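Local coordinates for polyketide synthase (Lyngbya majuscula 19L, PDB 3QIT), which hydrolyses the thioester at the end of curacin A biosynthesis and forms the terminal alkene by decarboxylation, probably with elimination of sulfate, at residues B[92-97]-B[117-122]; B[124-129]-B[235-240]; B[174-179]-B[272-277]. All blocks are in the same frame, centred on the assembly; numbering follows the deposited sequence.

Contact 1 of 3, residues B[92-97]-B[117-122]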
loop_
_atom_site.group_PDB
_atom_site.type_symbol
_atom_site.label_atom_id
_atom_site.label_comp_id
_atom_site.label_asym_id
_atom_site.label_seq_id
_atom_site.Cartn_x
_atom_site.Cartn_y
_atom_site.Cartn_z
ATOM N N LEU B 92 -17.530 -10.403 13.067
ATOM C CA LEU B 92 -18.222 -11.684 13.218
ATOM C C LEU B 92 -18.192 -12.138 14.671
ATOM O O LEU B 92 -17.422 -11.588 15.469
ATOM C CB LEU B 92 -17.608 -12.747 12.274
ATOM C CG LEU B 92 -17.732 -12.395 10.786
ATOM C CD1 LEU B 92 -16.968 -13.409 9.910
ATOM C CD2 LEU B 92 -19.202 -12.288 10.342
ATOM N N PRO B 93 -19.052 -13.110 15.031
ATOM C CA PRO B 93 -19.062 -13.625 16.406
ATOM C C PRO B 93 -17.695 -14.131 16.840
ATOM O O PRO B 93 -16.897 -14.564 16.003
ATOM C CB PRO B 93 -20.057 -14.781 16.335
ATOM C CG PRO B 93 -21.025 -14.357 15.286
ATOM C CD PRO B 93 -20.171 -13.659 14.239
ATOM N N ASP B 94 -17.432 -14.060 18.144
ATOM C CA ASP B 94 -16.174 -14.515 18.725
ATOM C C ASP B 94 -16.186 -16.026 19.001
ATOM O O ASP B 94 -16.201 -16.459 20.162
ATOM C CB ASP B 94 -15.880 -13.705 19.997
ATOM C CG ASP B 94 -14.480 -13.948 20.546
ATOM O OD1 ASP B 94 -13.614 -14.488 19.816
ATOM O OD2 ASP B 94 -14.249 -13.595 21.724
ATOM N N GLN B 95 -16.210 -16.807 17.917
ATOM C CA GLN B 95 -16.187 -18.271 17.932
ATOM C C GLN B 95 -15.323 -18.690 16.738
ATOM O O GLN B 95 -15.480 -18.129 15.653
ATOM C CB GLN B 95 -17.585 -18.858 17.714
ATOM C CG GLN B 95 -18.609 -18.592 18.817
ATOM C CD GLN B 95 -18.207 -19.197 20.152
ATOM O OE1 GLN B 95 -17.642 -20.296 20.213
ATOM N NE2 GLN B 95 -18.495 -18.478 21.233
ATOM N N PRO B 96 -14.409 -19.666 16.924
ATOM C CA PRO B 96 -13.605 -20.124 15.784
ATOM C C PRO B 96 -14.476 -20.535 14.595
ATOM O O PRO B 96 -15.475 -21.258 14.764
ATOM C CB PRO B 96 -12.842 -21.331 16.339
ATOM C CG PRO B 96 -12.710 -21.026 17.826
ATOM C CD PRO B 96 -14.026 -20.341 18.186
ATOM N N LEU B 97 -14.106 -20.063 13.403
ATOM C CA LEU B 97 -14.965 -20.226 12.232
ATOM C C LEU B 97 -14.250 -21.025 11.140
ATOM O O LEU B 97 -13.045 -21.304 11.234
ATOM C CB LEU B 97 -15.427 -18.854 11.693
ATOM C CG LEU B 97 -14.407 -17.724 11.468
ATOM C CD1 LEU B 97 -13.476 -18.003 10.281
ATOM C CD2 LEU B 97 -15.128 -16.426 11.246
ATOM N N PRO B 117 -4.671 -17.243 14.318
ATOM C CA PRO B 117 -4.987 -18.679 14.363
ATOM C C PRO B 117 -6.101 -19.075 15.323
ATOM O O PRO B 117 -6.848 -20.007 15.031
ATOM C CB PRO B 117 -3.653 -19.314 14.799
ATOM C CG PRO B 117 -2.907 -18.223 15.464
ATOM C CD PRO B 117 -3.261 -17.000 14.661
ATOM N N LYS B 118 -6.234 -18.384 16.459
ATOM C CA LYS B 118 -7.248 -18.785 17.438
ATOM C C LYS B 118 -8.670 -18.589 16.907
ATOM O O LYS B 118 -9.615 -19.199 17.397
ATOM C CB LYS B 118 -7.060 -18.037 18.760
ATOM C CG LYS B 118 -5.707 -18.276 19.409
ATOM C CD LYS B 118 -5.582 -17.451 20.685
ATOM C CE LYS B 118 -4.230 -17.652 21.366
ATOM N NZ LYS B 118 -3.143 -16.918 20.654
ATOM N N LYS B 119 -8.805 -17.766 15.873
ATOM C CA LYS B 119 -10.101 -17.474 15.284
ATOM C C LYS B 119 -10.567 -18.504 14.251
ATOM O O LYS B 119 -11.710 -18.452 13.797
ATOM C CB LYS B 119 -10.095 -16.057 14.692
ATOM C CG LYS B 119 -9.940 -14.993 15.801
ATOM C CD LYS B 119 -9.932 -13.565 15.272
ATOM C CE LYS B 119 -9.574 -12.560 16.366
ATOM N NZ LYS B 119 -10.567 -12.538 17.481
ATOM N N ILE B 120 -9.699 -19.442 13.903
ATOM C CA ILE B 120 -9.952 -20.304 12.730
ATOM C C ILE B 120 -10.055 -21.761 13.144
ATOM O O ILE B 120 -9.071 -22.361 13.600
ATOM C CB ILE B 120 -8.848 -20.185 11.641
ATOM C CG1 ILE B 120 -8.493 -18.720 11.276
ATOM C CG2 ILE B 120 -9.230 -20.998 10.383
ATOM C CD1 ILE B 120 -9.670 -17.811 10.891
ATOM N N LYS B 121 -11.244 -22.337 12.986
ATOM C CA LYS B 121 -11.462 -23.757 13.325
ATOM C C LYS B 121 -10.798 -24.664 12.287
ATOM O O LYS B 121 -10.107 -25.640 12.638
ATOM C CB LYS B 121 -12.974 -24.043 13.409
ATOM C CG LYS B 121 -13.375 -25.499 13.624
ATOM C CD LYS B 121 -14.900 -25.622 13.467
ATOM C CE LYS B 121 -15.468 -26.831 14.216
ATOM N NZ LYS B 121 -15.039 -28.123 13.646
ATOM N N GLU B 122 -11.016 -24.350 11.011
ATOM C CA GLU B 122 -10.403 -25.090 9.896
ATOM C C GLU B 122 -10.150 -24.121 8.757
ATOM O O GLU B 122 -10.971 -23.253 8.491
ATOM C CB GLU B 122 -11.308 -26.228 9.397
ATOM C CG GLU B 122 -10.750 -27.023 8.173
ATOM C CD GLU B 122 -9.869 -28.219 8.562
ATOM O OE1 GLU B 122 -10.010 -28.716 9.698
ATOM O OE2 GLU B 122 -9.054 -28.676 7.730
HETATM O O HOH W 1 -13.372 -15.774 15.257
#
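Two backbone hydrogen bonds carry the meeting of 92-97 with 117-122, where strand 97-102 starts beside strand 120-126. L97 N donates to K119 O at 2.9 Å, and K121 N donates to L97 O at 2.7 Å. L97 therefore uses both its N-H and its carbonyl on residues flanking I120, the pattern of a parallel bridge between L97 and I120. In both bonds the donor stands above the carbonyl plane, by 29° at K119 O and 28° at L97 O. K119 O also receives a CA-H...O contact from P96 CA at 3.2 Å, and a water near Q95 O lies at a long, weak distance from it.

The apolar contacts are few. L97 has CG in the crowded position between its backbone N and carbonyl carbon (chi1 49°), and its CD1 meets CD1 of I120 at 3.9 Å as the two side chains cross obliquely; both are buried on the same face of the sheet. P96 CB meets K121 CB at 4.0 Å. Separately, the P96 ring makes van der Waals packing on a carbonyl, with CG 3.6 Å from K118 O.

Charge contributes at longer range: D94 OD1 and K119 NZ are 4.3 Å apart, beyond a salt bridge. The chemistry implies that main-chain atoms set the pairing of these strand ends, while the opposite charges of D94 and K119 probably add only a weak attraction.

Contact 2 of 3, residues B[124-129]-B[235-240]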
loop_
_atom_site.group_PDB
_atom_site.type_symbol
_atom_site.label_atom_id
_atom_site.label_comp_id
_atom_site.label_asym_id
_atom_site.label_seq_id
_atom_site.Cartn_x
_atom_site.Cartn_y
_atom_site.Cartn_z
ATOM N N ILE B 124 -9.552 -23.879 4.778
ATOM C CA ILE B 124 -9.817 -24.647 3.550
ATOM C C ILE B 124 -9.280 -23.815 2.388
ATOM O O ILE B 124 -9.810 -22.728 2.091
ATOM C CB ILE B 124 -11.327 -24.944 3.379
ATOM C CG1 ILE B 124 -11.790 -25.802 4.568
ATOM C CG2 ILE B 124 -11.568 -25.709 2.063
ATOM C CD1 ILE B 124 -13.219 -25.673 4.911
ATOM N N LEU B 125 -8.213 -24.321 1.761
ATOM C CA LEU B 125 -7.472 -23.564 0.748
ATOM C C LEU B 125 -7.749 -24.156 -0.617
ATOM O O LEU B 125 -7.263 -25.235 -0.933
ATOM C CB LEU B 125 -5.963 -23.580 1.077
ATOM C CG LEU B 125 -5.683 -23.022 2.472
ATOM C CD1 LEU B 125 -4.203 -23.210 2.811
ATOM C CD2 LEU B 125 -6.085 -21.540 2.557
ATOM N N VAL B 126 -8.580 -23.470 -1.403
ATOM C CA VAL B 126 -8.986 -24.012 -2.699
ATOM C C VAL B 126 -8.122 -23.390 -3.769
ATOM O O VAL B 126 -8.128 -22.163 -3.937
ATOM C CB VAL B 126 -10.474 -23.731 -2.999
ATOM C CG1 VAL B 126 -10.909 -24.411 -4.306
ATOM C CG2 VAL B 126 -11.332 -24.259 -1.851
ATOM N N GLU B 127 -7.334 -24.234 -4.436
ATOM C CA GLU B 127 -6.432 -23.794 -5.516
ATOM C C GLU B 127 -5.464 -22.710 -5.059
ATOM O O GLU B 127 -5.404 -21.595 -5.614
ATOM C CB GLU B 127 -7.244 -23.384 -6.743
ATOM C CG GLU B 127 -7.842 -24.613 -7.459
ATOM C CD GLU B 127 -6.839 -25.272 -8.378
ATOM O OE1 GLU B 127 -6.342 -24.555 -9.289
ATOM O OE2 GLU B 127 -6.528 -26.481 -8.196
ATOM N N LEU B 128 -4.683 -23.057 -4.044
ATOM C CA LEU B 128 -3.686 -22.165 -3.482
ATOM C C LEU B 128 -2.542 -21.998 -4.465
ATOM O O LEU B 128 -1.963 -22.977 -4.895
ATOM C CB LEU B 128 -3.155 -22.752 -2.162
ATOM C CG LEU B 128 -2.092 -21.894 -1.475
ATOM C CD1 LEU B 128 -2.734 -20.674 -0.778
ATOM C CD2 LEU B 128 -1.283 -22.761 -0.496
ATOM N N PRO B 129 -2.236 -20.740 -4.847
ATOM C CA PRO B 129 -1.072 -20.554 -5.736
ATOM C C PRO B 129 0.240 -20.491 -4.955
ATOM O O PRO B 129 0.240 -20.381 -3.729
ATOM C CB PRO B 129 -1.369 -19.218 -6.434
ATOM C CG PRO B 129 -2.420 -18.523 -5.592
ATOM C CD PRO B 129 -2.968 -19.493 -4.568
ATOM N N THR B 235 -6.942 -27.902 5.090
ATOM C CA THR B 235 -7.215 -28.773 3.959
ATOM C C THR B 235 -6.850 -28.046 2.679
ATOM O O THR B 235 -7.395 -26.946 2.410
ATOM C CB THR B 235 -8.706 -29.138 3.908
ATOM O OG1 THR B 235 -9.052 -29.798 5.133
ATOM C CG2 THR B 235 -9.012 -30.068 2.725
ATOM N N LEU B 236 -5.919 -28.647 1.925
ATOM C CA LEU B 236 -5.562 -28.183 0.587
ATOM C C LEU B 236 -6.471 -28.841 -0.444
ATOM O O LEU B 236 -6.506 -30.074 -0.558
ATOM C CB LEU B 236 -4.080 -28.468 0.274
ATOM C CG LEU B 236 -3.060 -27.757 1.158
ATOM C CD1 LEU B 236 -1.672 -28.441 1.100
ATOM C CD2 LEU B 236 -2.949 -26.249 0.763
ATOM N N VAL B 237 -7.207 -28.027 -1.196
ATOM C CA VAL B 237 -8.147 -28.547 -2.180
ATOM C C VAL B 237 -7.687 -28.194 -3.585
ATOM O O VAL B 237 -7.438 -27.026 -3.885
ATOM C CB VAL B 237 -9.567 -28.009 -1.939
ATOM C CG1 VAL B 237 -10.585 -28.675 -2.877
ATOM C CG2 VAL B 237 -9.950 -28.151 -0.467
ATOM N N TYR B 238 -7.580 -29.198 -4.450
ATOM C CA TYR B 238 -7.148 -28.954 -5.836
ATOM C C TYR B 238 -8.100 -29.533 -6.845
ATOM O O TYR B 238 -8.792 -30.519 -6.574
ATOM C CB TYR B 238 -5.786 -29.579 -6.099
ATOM C CG TYR B 238 -4.715 -29.219 -5.116
ATOM C CD1 TYR B 238 -4.019 -28.000 -5.221
ATOM C CD2 TYR B 238 -4.352 -30.104 -4.109
ATOM C CE1 TYR B 238 -2.991 -27.675 -4.315
ATOM C CE2 TYR B 238 -3.345 -29.783 -3.193
ATOM C CZ TYR B 238 -2.663 -28.572 -3.308
ATOM O OH TYR B 238 -1.665 -28.278 -2.406
ATOM N N GLY B 239 -8.137 -28.912 -8.020
ATOM C CA GLY B 239 -8.878 -29.456 -9.149
ATOM C C GLY B 239 -8.020 -30.492 -9.874
ATOM O O GLY B 239 -6.851 -30.252 -10.181
ATOM N N ASP B 240 -8.595 -31.647 -10.163
ATOM C CA ASP B 240 -7.811 -32.708 -10.784
ATOM C C ASP B 240 -7.437 -32.385 -12.230
ATOM O O ASP B 240 -6.539 -33.012 -12.784
ATOM C CB ASP B 240 -8.483 -34.087 -10.641
ATOM C CG ASP B 240 -9.822 -34.181 -11.352
ATOM O OD1 ASP B 240 -10.313 -33.167 -11.891
ATOM O OD2 ASP B 240 -10.395 -35.295 -11.356
#
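E127 follows directly on strand 124-126, and its side chain folds back toward 235-240. From CB, CG runs anti to the carbonyl carbon (chi1 -73°), and a bend at chi2 (-82°) turns the carboxylate toward strand 235-239. CD comes to 3.9 Å from G239 N. At the tip the two oxygens part company: OE2 accepts G239 N-H at 2.9 Å, nearly straight but from above the carboxylate plane, and lies beside Y238 CB at 3.8 Å, near the edge of the tyrosine ring. OE1 is hydrogen-bonded outside the segments to S242 OG and H269 ND1, consistent with E127 as the acid of a Ser-His-Glu triad with S103, placed after a central strand of the alpha/beta hydrolase sheet. An alanine here, removing both carboxylate oxygens, would probably loosen the orientation of H269 and weaken the tie to G239.

The backbone is regular parallel sheet: L125 N donates to T235 O, V237 N to L125 O, and E127 N to V237 O, each at 2.8 Å. On one face I124 CG2 meets V237 CG2 at 3.9 Å, side by side; on the other L125 CD1 meets L236 CD2 at 3.9 Å, and L125 also packs on helix 104-115.

Contact 3 of 3, residues B[174-179]-B[272-277]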
loop_
_atom_site.group_PDB
_atom_site.type_symbol
_atom_site.label_atom_id
_atom_site.label_comp_id
_atom_site.label_asym_id
_atom_site.label_seq_id
_atom_site.Cartn_x
_atom_site.Cartn_y
_atom_site.Cartn_z
ATOM N N ILE B 174 -15.468 -19.293 -17.478
ATOM C CA ILE B 174 -15.790 -20.440 -16.614
ATOM C C ILE B 174 -16.942 -21.256 -17.240
ATOM O O ILE B 174 -18.124 -21.027 -16.927
ATOM C CB ILE B 174 -16.171 -19.989 -15.166
ATOM C CG1 ILE B 174 -15.111 -19.040 -14.595
ATOM C CG2 ILE B 174 -16.331 -21.222 -14.271
ATOM C CD1 ILE B 174 -15.458 -18.445 -13.226
ATOM N N PRO B 175 -16.606 -22.215 -18.134
ATOM C CA PRO B 175 -17.600 -22.915 -18.944
ATOM C C PRO B 175 -18.643 -23.675 -18.146
ATOM O O PRO B 175 -19.767 -23.849 -18.614
ATOM C CB PRO B 175 -16.749 -23.880 -19.782
ATOM C CG PRO B 175 -15.482 -23.129 -19.970
ATOM C CD PRO B 175 -15.237 -22.473 -18.625
ATOM N N SER B 176 -18.278 -24.117 -16.944
ATOM C CA SER B 176 -19.238 -24.823 -16.112
ATOM C C SER B 176 -20.321 -23.905 -15.527
ATOM O O SER B 176 -21.291 -24.404 -14.951
ATOM C CB SER B 176 -18.525 -25.543 -14.973
ATOM O OG SER B 176 -18.091 -24.587 -14.037
ATOM N N LEU B 177 -20.166 -22.578 -15.636
ATOM C CA LEU B 177 -21.235 -21.670 -15.192
ATOM C C LEU B 177 -22.505 -21.946 -15.978
ATOM O O LEU B 177 -22.460 -22.068 -17.200
ATOM C CB LEU B 177 -20.857 -20.186 -15.394
ATOM C CG LEU B 177 -20.055 -19.399 -14.364
ATOM C CD1 LEU B 177 -19.759 -18.006 -14.928
ATOM C CD2 LEU B 177 -20.811 -19.271 -13.057
ATOM N N SER B 178 -23.636 -22.069 -15.289
ATOM C CA SER B 178 -24.909 -22.151 -16.000
ATOM C C SER B 178 -25.205 -20.805 -16.631
ATOM O O SER B 178 -24.712 -19.770 -16.166
ATOM C CB SER B 178 -26.052 -22.529 -15.048
ATOM O OG SER B 178 -26.194 -21.556 -14.029
ATOM N N GLU B 179 -26.028 -20.811 -17.677
ATOM C CA GLU B 179 -26.503 -19.557 -18.234
ATOM C C GLU B 179 -27.101 -18.701 -17.115
ATOM O O GLU B 179 -26.839 -17.493 -17.043
ATOM C CB GLU B 179 -27.522 -19.807 -19.360
ATOM C CG GLU B 179 -27.957 -18.554 -20.131
ATOM C CD GLU B 179 -28.953 -17.671 -19.364
ATOM O OE1 GLU B 179 -29.824 -18.211 -18.641
ATOM O OE2 GLU B 179 -28.868 -16.427 -19.488
ATOM N N HIS B 272 -15.135 -23.570 -7.175
ATOM C CA HIS B 272 -16.331 -22.989 -6.581
ATOM C C HIS B 272 -17.519 -23.024 -7.539
ATOM O O HIS B 272 -18.673 -22.930 -7.103
ATOM C CB HIS B 272 -16.051 -21.556 -6.078
ATOM C CG HIS B 272 -15.585 -20.618 -7.142
ATOM N ND1 HIS B 272 -14.519 -20.903 -7.973
ATOM C CD2 HIS B 272 -16.023 -19.388 -7.503
ATOM C CE1 HIS B 272 -14.331 -19.893 -8.803
ATOM N NE2 HIS B 272 -15.231 -18.963 -8.536
ATOM N N ILE B 273 -17.242 -23.219 -8.835
ATOM C CA ILE B 273 -18.302 -23.359 -9.827
ATOM C C ILE B 273 -18.360 -24.818 -10.315
ATOM O O ILE B 273 -19.447 -25.422 -10.354
ATOM C CB ILE B 273 -18.079 -22.415 -11.037
ATOM C CG1 ILE B 273 -17.837 -20.974 -10.556
ATOM C CG2 ILE B 273 -19.247 -22.506 -12.030
ATOM C CD1 ILE B 273 -18.918 -20.416 -9.660
ATOM N N ASP B 274 -17.195 -25.371 -10.653
ATOM C CA ASP B 274 -17.063 -26.705 -11.282
ATOM C C ASP B 274 -17.518 -27.837 -10.369
ATOM O O ASP B 274 -18.032 -28.854 -10.831
ATOM C CB ASP B 274 -15.589 -27.004 -11.612
ATOM C CG ASP B 274 -15.072 -26.246 -12.823
ATOM O OD1 ASP B 274 -15.762 -25.330 -13.317
ATOM O OD2 ASP B 274 -13.949 -26.575 -13.266
ATOM N N ALA B 275 -17.279 -27.669 -9.076
ATOM C CA ALA B 275 -17.442 -28.756 -8.089
ATOM C C ALA B 275 -18.067 -28.204 -6.801
ATOM O O ALA B 275 -17.654 -28.562 -5.688
ATOM C CB ALA B 275 -16.074 -29.365 -7.786
ATOM N N ALA B 276 -19.044 -27.319 -6.968
ATOM C CA ALA B 276 -19.580 -26.544 -5.836
ATOM C C ALA B 276 -20.165 -27.459 -4.750
ATOM O O ALA B 276 -19.862 -27.294 -3.567
ATOM C CB ALA B 276 -20.608 -25.552 -6.317
ATOM N N ALA B 277 -20.993 -28.425 -5.151
ATOM C CA ALA B 277 -21.603 -29.332 -4.163
ATOM C C ALA B 277 -20.531 -30.131 -3.417
ATOM O O ALA B 277 -20.612 -30.315 -2.198
ATOM C CB ALA B 277 -22.594 -30.267 -4.826
HETATM O O HOH W 2 -15.405 -24.262 -15.935
#
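S176 OG and D274 OD1 lie 2.5 Å apart, a very short hydrogen bond in which the serine hydroxyl donates to the anti lone pair of the carboxylate, the one directed away from OD2. The serine reaches it with OG in the crowded position between its backbone N and carbonyl carbon (chi1 73°). A water makes a second link, accepting from S176 N at 3.0 Å and donating to D274 OD1 at 2.8 Å, so that this one oxygen takes two donors.

Beside the polar pair, I273 points toward the loop and buries more area than any other residue of the contact. Its CG2, anti to the backbone N, sits 3.1 Å from S176 OG, a tight approach of methyl to hydroxyl oxygen, and 3.7 Å from L177 CD2. I174 CG2 lies against I273 CB at 3.9 Å, with the two isoleucines crossing at about a right angle. The methyl branch of I273 is thus lodged among I174, S176 and L177.

Further out, a type I turn from I174 to L177, closed by L177 N donating to I174 O at 2.9 Å, presents S176 and L177 to the helix. The other carboxylate oxygen, D274 OD2, accepts G268 N, which, with the bonds to OD1, helps fix the rotation of the carboxylate. L177 also packs on L170 and L185, while F181 touches I273.

The loop between helix 163-173 and helix 179-188 is thereby fastened to short helix 271-274, just past H269 of the probable triad, an arrangement consistent with a helical lid over an alpha/beta hydrolase core.

All three contacts lie within the alpha/beta hydrolase fold. Contacts 1 and 2 share strand 120-126 and the central mixed sheet: contact 1 pairs the beginning of that strand with strand 97-102, contact 2 its end with strand 234-239. Their centres are about 20 Å apart, yet E122 OE2 and T235 OG1 join them by a probable hydrogen bond. Contact 1 closes along the chain before either of the others opens, whereas the segments of contacts 2 and 3 alternate, their centres about 16 Å and nearest atoms about 5 Å apart. The probable catalytic end of the sheet thus lies near the attachment of the helical region, while contact 1 lies about 28 Å from contact 3, centre to centre.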